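Local structure of enterobactin synthetase component F-related protein (Vibrio cholerae serotype O1, 4OXI) at residues K230-Y242 and K422-N434. The protein probably activates glycine with ATP as an adenylation enzyme, and holds glycyl-adenosine-5'-phosphate in its pocket. Numbering follows the deposited sequence.
Sequences KRIAVSYSNLHCY and KQLVKGYLNDPLN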
# COMPACT_ATOMS: atom_id res chain seq x y z
N LYS A 230 -1.97 7.10 -11.95
CA LYS A 230 -1.63 5.85 -12.59
C LYS A 230 -2.35 4.79 -11.79
O LYS A 230 -2.45 4.89 -10.55
CB LYS A 230 -0.13 5.59 -12.52
CG LYS A 230 0.70 6.55 -13.36
CD LYS A 230 2.19 6.30 -13.13
CE LYS A 230 3.04 7.21 -14.00
NZ LYS A 230 4.49 6.91 -13.80
N ARG A 231 -2.86 3.77 -12.47
CA ARG A 231 -3.48 2.67 -11.76
C ARG A 231 -2.77 1.35 -11.98
O ARG A 231 -2.29 1.04 -13.08
CB ARG A 231 -4.96 2.59 -12.08
CG ARG A 231 -5.76 3.34 -11.03
CD ARG A 231 -7.09 3.75 -11.52
NE ARG A 231 -6.98 4.84 -12.46
CZ ARG A 231 -7.36 6.09 -12.20
NH1 ARG A 231 -7.86 6.39 -11.00
NH2 ARG A 231 -7.22 7.02 -13.14
N ILE A 232 -2.70 0.58 -10.91
CA ILE A 232 -1.90 -0.63 -10.89
C ILE A 232 -2.80 -1.78 -10.45
O ILE A 232 -3.24 -1.82 -9.29
CB ILE A 232 -0.75 -0.47 -9.91
CG1 ILE A 232 0.19 0.63 -10.40
CG2 ILE A 232 -0.00 -1.77 -9.73
CD1 ILE A 232 1.17 1.09 -9.33
N ALA A 233 -3.08 -2.68 -11.37
CA ALA A 233 -3.92 -3.82 -11.09
C ALA A 233 -3.04 -5.03 -10.80
O ALA A 233 -2.24 -5.44 -11.64
CB ALA A 233 -4.84 -4.09 -12.27
N VAL A 234 -3.18 -5.59 -9.60
CA VAL A 234 -2.36 -6.68 -9.12
C VAL A 234 -3.17 -7.98 -9.20
O VAL A 234 -4.29 -8.06 -8.69
CB VAL A 234 -1.92 -6.43 -7.67
CG1 VAL A 234 -1.20 -7.64 -7.08
CG2 VAL A 234 -1.03 -5.19 -7.60
N SER A 235 -2.62 -9.00 -9.86
CA SER A 235 -3.37 -10.23 -10.11
C SER A 235 -3.34 -11.15 -8.91
O SER A 235 -2.55 -10.95 -7.99
CB SER A 235 -2.76 -10.99 -11.28
OG SER A 235 -1.50 -11.50 -10.88
N TYR A 236 -4.19 -12.17 -8.91
CA TYR A 236 -4.11 -13.19 -7.87
C TYR A 236 -2.75 -13.88 -7.85
O TYR A 236 -2.21 -14.12 -6.78
CB TYR A 236 -5.27 -14.20 -7.96
CG TYR A 236 -6.54 -13.63 -7.36
CD1 TYR A 236 -6.80 -13.75 -6.00
CD2 TYR A 236 -7.45 -12.94 -8.15
CE1 TYR A 236 -7.95 -13.23 -5.44
CE2 TYR A 236 -8.60 -12.41 -7.60
CZ TYR A 236 -8.84 -12.56 -6.23
OH TYR A 236 -9.98 -12.03 -5.67
N SER A 237 -2.19 -14.19 -9.02
CA SER A 237 -0.88 -14.87 -9.00
C SER A 237 0.23 -13.93 -8.51
O SER A 237 1.13 -14.39 -7.81
CB SER A 237 -0.52 -15.50 -10.35
OG SER A 237 -0.41 -14.53 -11.36
N ASN A 238 0.16 -12.64 -8.84
CA ASN A 238 1.09 -11.67 -8.23
C ASN A 238 1.02 -11.76 -6.71
O ASN A 238 2.04 -11.91 -6.03
CB ASN A 238 0.72 -10.23 -8.60
CG ASN A 238 0.89 -9.91 -10.06
OD1 ASN A 238 0.07 -9.19 -10.64
ND2 ASN A 238 1.96 -10.41 -10.67
N LEU A 239 -0.20 -11.66 -6.19
CA LEU A 239 -0.41 -11.61 -4.74
C LEU A 239 -0.04 -12.92 -4.06
O LEU A 239 0.52 -12.92 -2.95
CB LEU A 239 -1.88 -11.28 -4.43
CG LEU A 239 -2.38 -11.46 -3.00
CD1 LEU A 239 -1.59 -10.58 -2.04
CD2 LEU A 239 -3.89 -11.15 -2.91
N HIS A 240 -0.38 -14.03 -4.71
CA HIS A 240 -0.11 -15.37 -4.15
C HIS A 240 1.38 -15.62 -4.08
O HIS A 240 1.88 -16.19 -3.12
CB HIS A 240 -0.80 -16.46 -4.97
CG HIS A 240 -2.27 -16.57 -4.71
ND1 HIS A 240 -3.17 -16.96 -5.67
CD2 HIS A 240 -2.99 -16.34 -3.58
CE1 HIS A 240 -4.39 -16.97 -5.15
NE2 HIS A 240 -4.30 -16.61 -3.89
N CYS A 241 2.10 -15.18 -5.11
CA CYS A 241 3.55 -15.29 -5.06
C CYS A 241 4.14 -14.54 -3.86
O CYS A 241 4.91 -15.12 -3.09
CB CYS A 241 4.19 -14.81 -6.37
SG CYS A 241 6.01 -14.90 -6.33
N TYR A 242 3.76 -13.28 -3.67
CA TYR A 242 4.29 -12.51 -2.54
C TYR A 242 4.00 -13.14 -1.20
O TYR A 242 4.90 -13.35 -0.40
CB TYR A 242 3.76 -11.08 -2.49
CG TYR A 242 4.23 -10.37 -1.24
CD1 TYR A 242 5.53 -9.88 -1.15
CD2 TYR A 242 3.39 -10.20 -0.14
CE1 TYR A 242 5.98 -9.23 -0.01
CE2 TYR A 242 3.84 -9.55 1.02
CZ TYR A 242 5.13 -9.07 1.07
OH TYR A 242 5.60 -8.42 2.21
N LYS A 422 7.19 -13.20 -11.14
CA LYS A 422 5.77 -13.46 -10.89
C LYS A 422 5.04 -12.36 -10.12
O LYS A 422 3.81 -12.29 -10.17
CB LYS A 422 5.60 -14.81 -10.18
CG LYS A 422 5.62 -16.02 -11.12
CD LYS A 422 5.88 -17.32 -10.37
CE LYS A 422 7.33 -17.38 -9.88
NZ LYS A 422 7.52 -18.31 -8.72
N GLN A 423 5.77 -11.48 -9.43
CA GLN A 423 5.12 -10.37 -8.70
C GLN A 423 4.93 -9.11 -9.54
O GLN A 423 4.25 -8.18 -9.12
CB GLN A 423 5.91 -10.02 -7.43
CG GLN A 423 5.78 -11.06 -6.34
CD GLN A 423 6.70 -10.78 -5.19
OE1 GLN A 423 7.32 -11.69 -4.66
NE2 GLN A 423 6.80 -9.51 -4.80
N LEU A 424 5.53 -9.08 -10.72
CA LEU A 424 5.44 -7.89 -11.56
C LEU A 424 4.07 -7.81 -12.24
O LEU A 424 3.60 -8.81 -12.78
CB LEU A 424 6.54 -7.91 -12.63
CG LEU A 424 6.58 -6.63 -13.48
CD1 LEU A 424 6.88 -5.46 -12.60
CD2 LEU A 424 7.60 -6.74 -14.61
N VAL A 425 3.43 -6.64 -12.19
CA VAL A 425 2.16 -6.43 -12.90
C VAL A 425 2.39 -6.31 -14.42
O VAL A 425 3.52 -6.10 -14.86
CB VAL A 425 1.44 -5.15 -12.41
CG1 VAL A 425 1.13 -5.22 -10.90
CG2 VAL A 425 2.27 -3.93 -12.71
N LYS A 426 1.32 -6.41 -15.21
CA LYS A 426 1.43 -6.38 -16.68
C LYS A 426 1.87 -5.03 -17.20
O LYS A 426 2.43 -4.93 -18.29
CB LYS A 426 0.08 -6.70 -17.32
CG LYS A 426 -0.50 -8.07 -16.99
CD LYS A 426 0.35 -9.18 -17.56
CE LYS A 426 -0.22 -10.55 -17.20
NZ LYS A 426 0.75 -11.64 -17.54
N GLY A 427 1.59 -3.98 -16.43
CA GLY A 427 1.79 -2.61 -16.88
C GLY A 427 0.77 -1.78 -16.13
O GLY A 427 0.13 -2.28 -15.19
N TYR A 428 0.61 -0.53 -16.51
CA TYR A 428 -0.40 0.31 -15.88
C TYR A 428 -1.74 0.08 -16.57
O TYR A 428 -1.79 -0.19 -17.77
CB TYR A 428 0.01 1.78 -15.93
CG TYR A 428 1.30 2.07 -15.17
CD1 TYR A 428 1.32 2.10 -13.77
CD2 TYR A 428 2.50 2.30 -15.83
CE1 TYR A 428 2.49 2.36 -13.06
CE2 TYR A 428 3.67 2.57 -15.13
CZ TYR A 428 3.66 2.59 -13.75
OH TYR A 428 4.82 2.84 -13.04
N LEU A 429 -2.82 0.17 -15.81
CA LEU A 429 -4.16 -0.05 -16.34
C LEU A 429 -4.54 1.03 -17.35
O LEU A 429 -4.50 2.23 -17.03
CB LEU A 429 -5.16 -0.07 -15.17
CG LEU A 429 -6.53 -0.70 -15.36
CD1 LEU A 429 -6.37 -2.13 -15.83
CD2 LEU A 429 -7.32 -0.64 -14.04
N ASN A 430 -4.90 0.61 -18.57
CA ASN A 430 -5.33 1.52 -19.65
C ASN A 430 -4.46 2.76 -19.84
O ASN A 430 -4.97 3.87 -20.00
CB ASN A 430 -6.79 1.93 -19.45
CG ASN A 430 -7.68 0.74 -19.12
OD1 ASN A 430 -8.42 0.77 -18.13
ND2 ASN A 430 -7.60 -0.31 -19.93
N ASP A 431 -3.14 2.57 -19.80
CA ASP A 431 -2.20 3.69 -19.91
C ASP A 431 -0.96 3.19 -20.66
O ASP A 431 0.08 2.95 -20.05
CB ASP A 431 -1.84 4.21 -18.52
CG ASP A 431 -1.00 5.47 -18.54
OD1 ASP A 431 -0.47 5.85 -19.61
OD2 ASP A 431 -0.85 6.09 -17.45
N PRO A 432 -1.09 3.01 -21.98
CA PRO A 432 -0.04 2.40 -22.80
C PRO A 432 1.21 3.26 -22.85
O PRO A 432 2.32 2.71 -22.93
CB PRO A 432 -0.68 2.32 -24.19
CG PRO A 432 -2.16 2.34 -23.92
CD PRO A 432 -2.30 3.29 -22.77
N LEU A 433 1.06 4.57 -22.79
CA LEU A 433 2.23 5.44 -22.78
C LEU A 433 3.12 5.23 -21.55
O LEU A 433 4.31 4.98 -21.70
CB LEU A 433 1.85 6.91 -22.96
CG LEU A 433 1.49 7.24 -24.42
CD1 LEU A 433 1.19 8.71 -24.63
CD2 LEU A 433 2.59 6.76 -25.37
N ASN A 434 2.55 5.30 -20.35
CA ASN A 434 3.34 5.02 -19.14
C ASN A 434 3.84 3.57 -19.09
O ASN A 434 4.94 3.30 -18.60
CB ASN A 434 2.58 5.37 -17.86
CG ASN A 434 2.43 6.87 -17.68
OD1 ASN A 434 3.41 7.57 -17.40
ND2 ASN A 434 1.21 7.37 -17.81
O HOH W 1 -2.96 3.84 -15.27
O HOH W 2 -2.20 -2.65 -14.09
O HOH W 3 -1.48 -6.29 -14.18
O HOH W 4 2.05 -14.00 -11.70
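Segment 422-429 follows the edge of strand 230-235 with one direct backbone hydrogen bond, L429 N to R231 O (2.9 Å, 171° at the hydrogen), and three waters complete the seam. One links R231 N to L429 O, the next A233 N to G427 O, the third A233 O to K426 N. Strand 216-222 pairs with the other edge of 230-235. At the helix start, the amide of N238 works in both directions. Its ND2 gives a hydrogen bond to K422 O (2.7 Å), which lies close to the amide plane, and a weak one to L424 O. Its OD1 accepts from S235 N (2.8 Å), while S235 OG accepts from N238 N (2.9 Å), a capping box; with both OD1 and ND2 engaged, the rotation of the amide is fixed. Beyond it, C241 SG packs on CG of Q423, whose amide stands nearly perpendicular to the Y242 ring (83°) and brings NE2 to the ring edge; A368 O takes its hydrogen bond. Along the strand, V425 CG1 meets I232 CG2 (3.8 Å) and V234 CG2. I232 CG1 lies at the edge of the Y428 ring, and K230, extended beyond CG (chi2 175°), lays CD over one face, offset toward the rim, in a CH-pi contact (4.2 Å to the centroid), while Y428 OH hydrogen-bonds to E364. The side chain of I232 is about 6 Å from the bound glycyl-adenosine-5'-phosphate, so this part lies near the ligand. N238 thus couples the start of helix 236-249 to two loop carbonyls, whereas water carries most polar pairing along the strand.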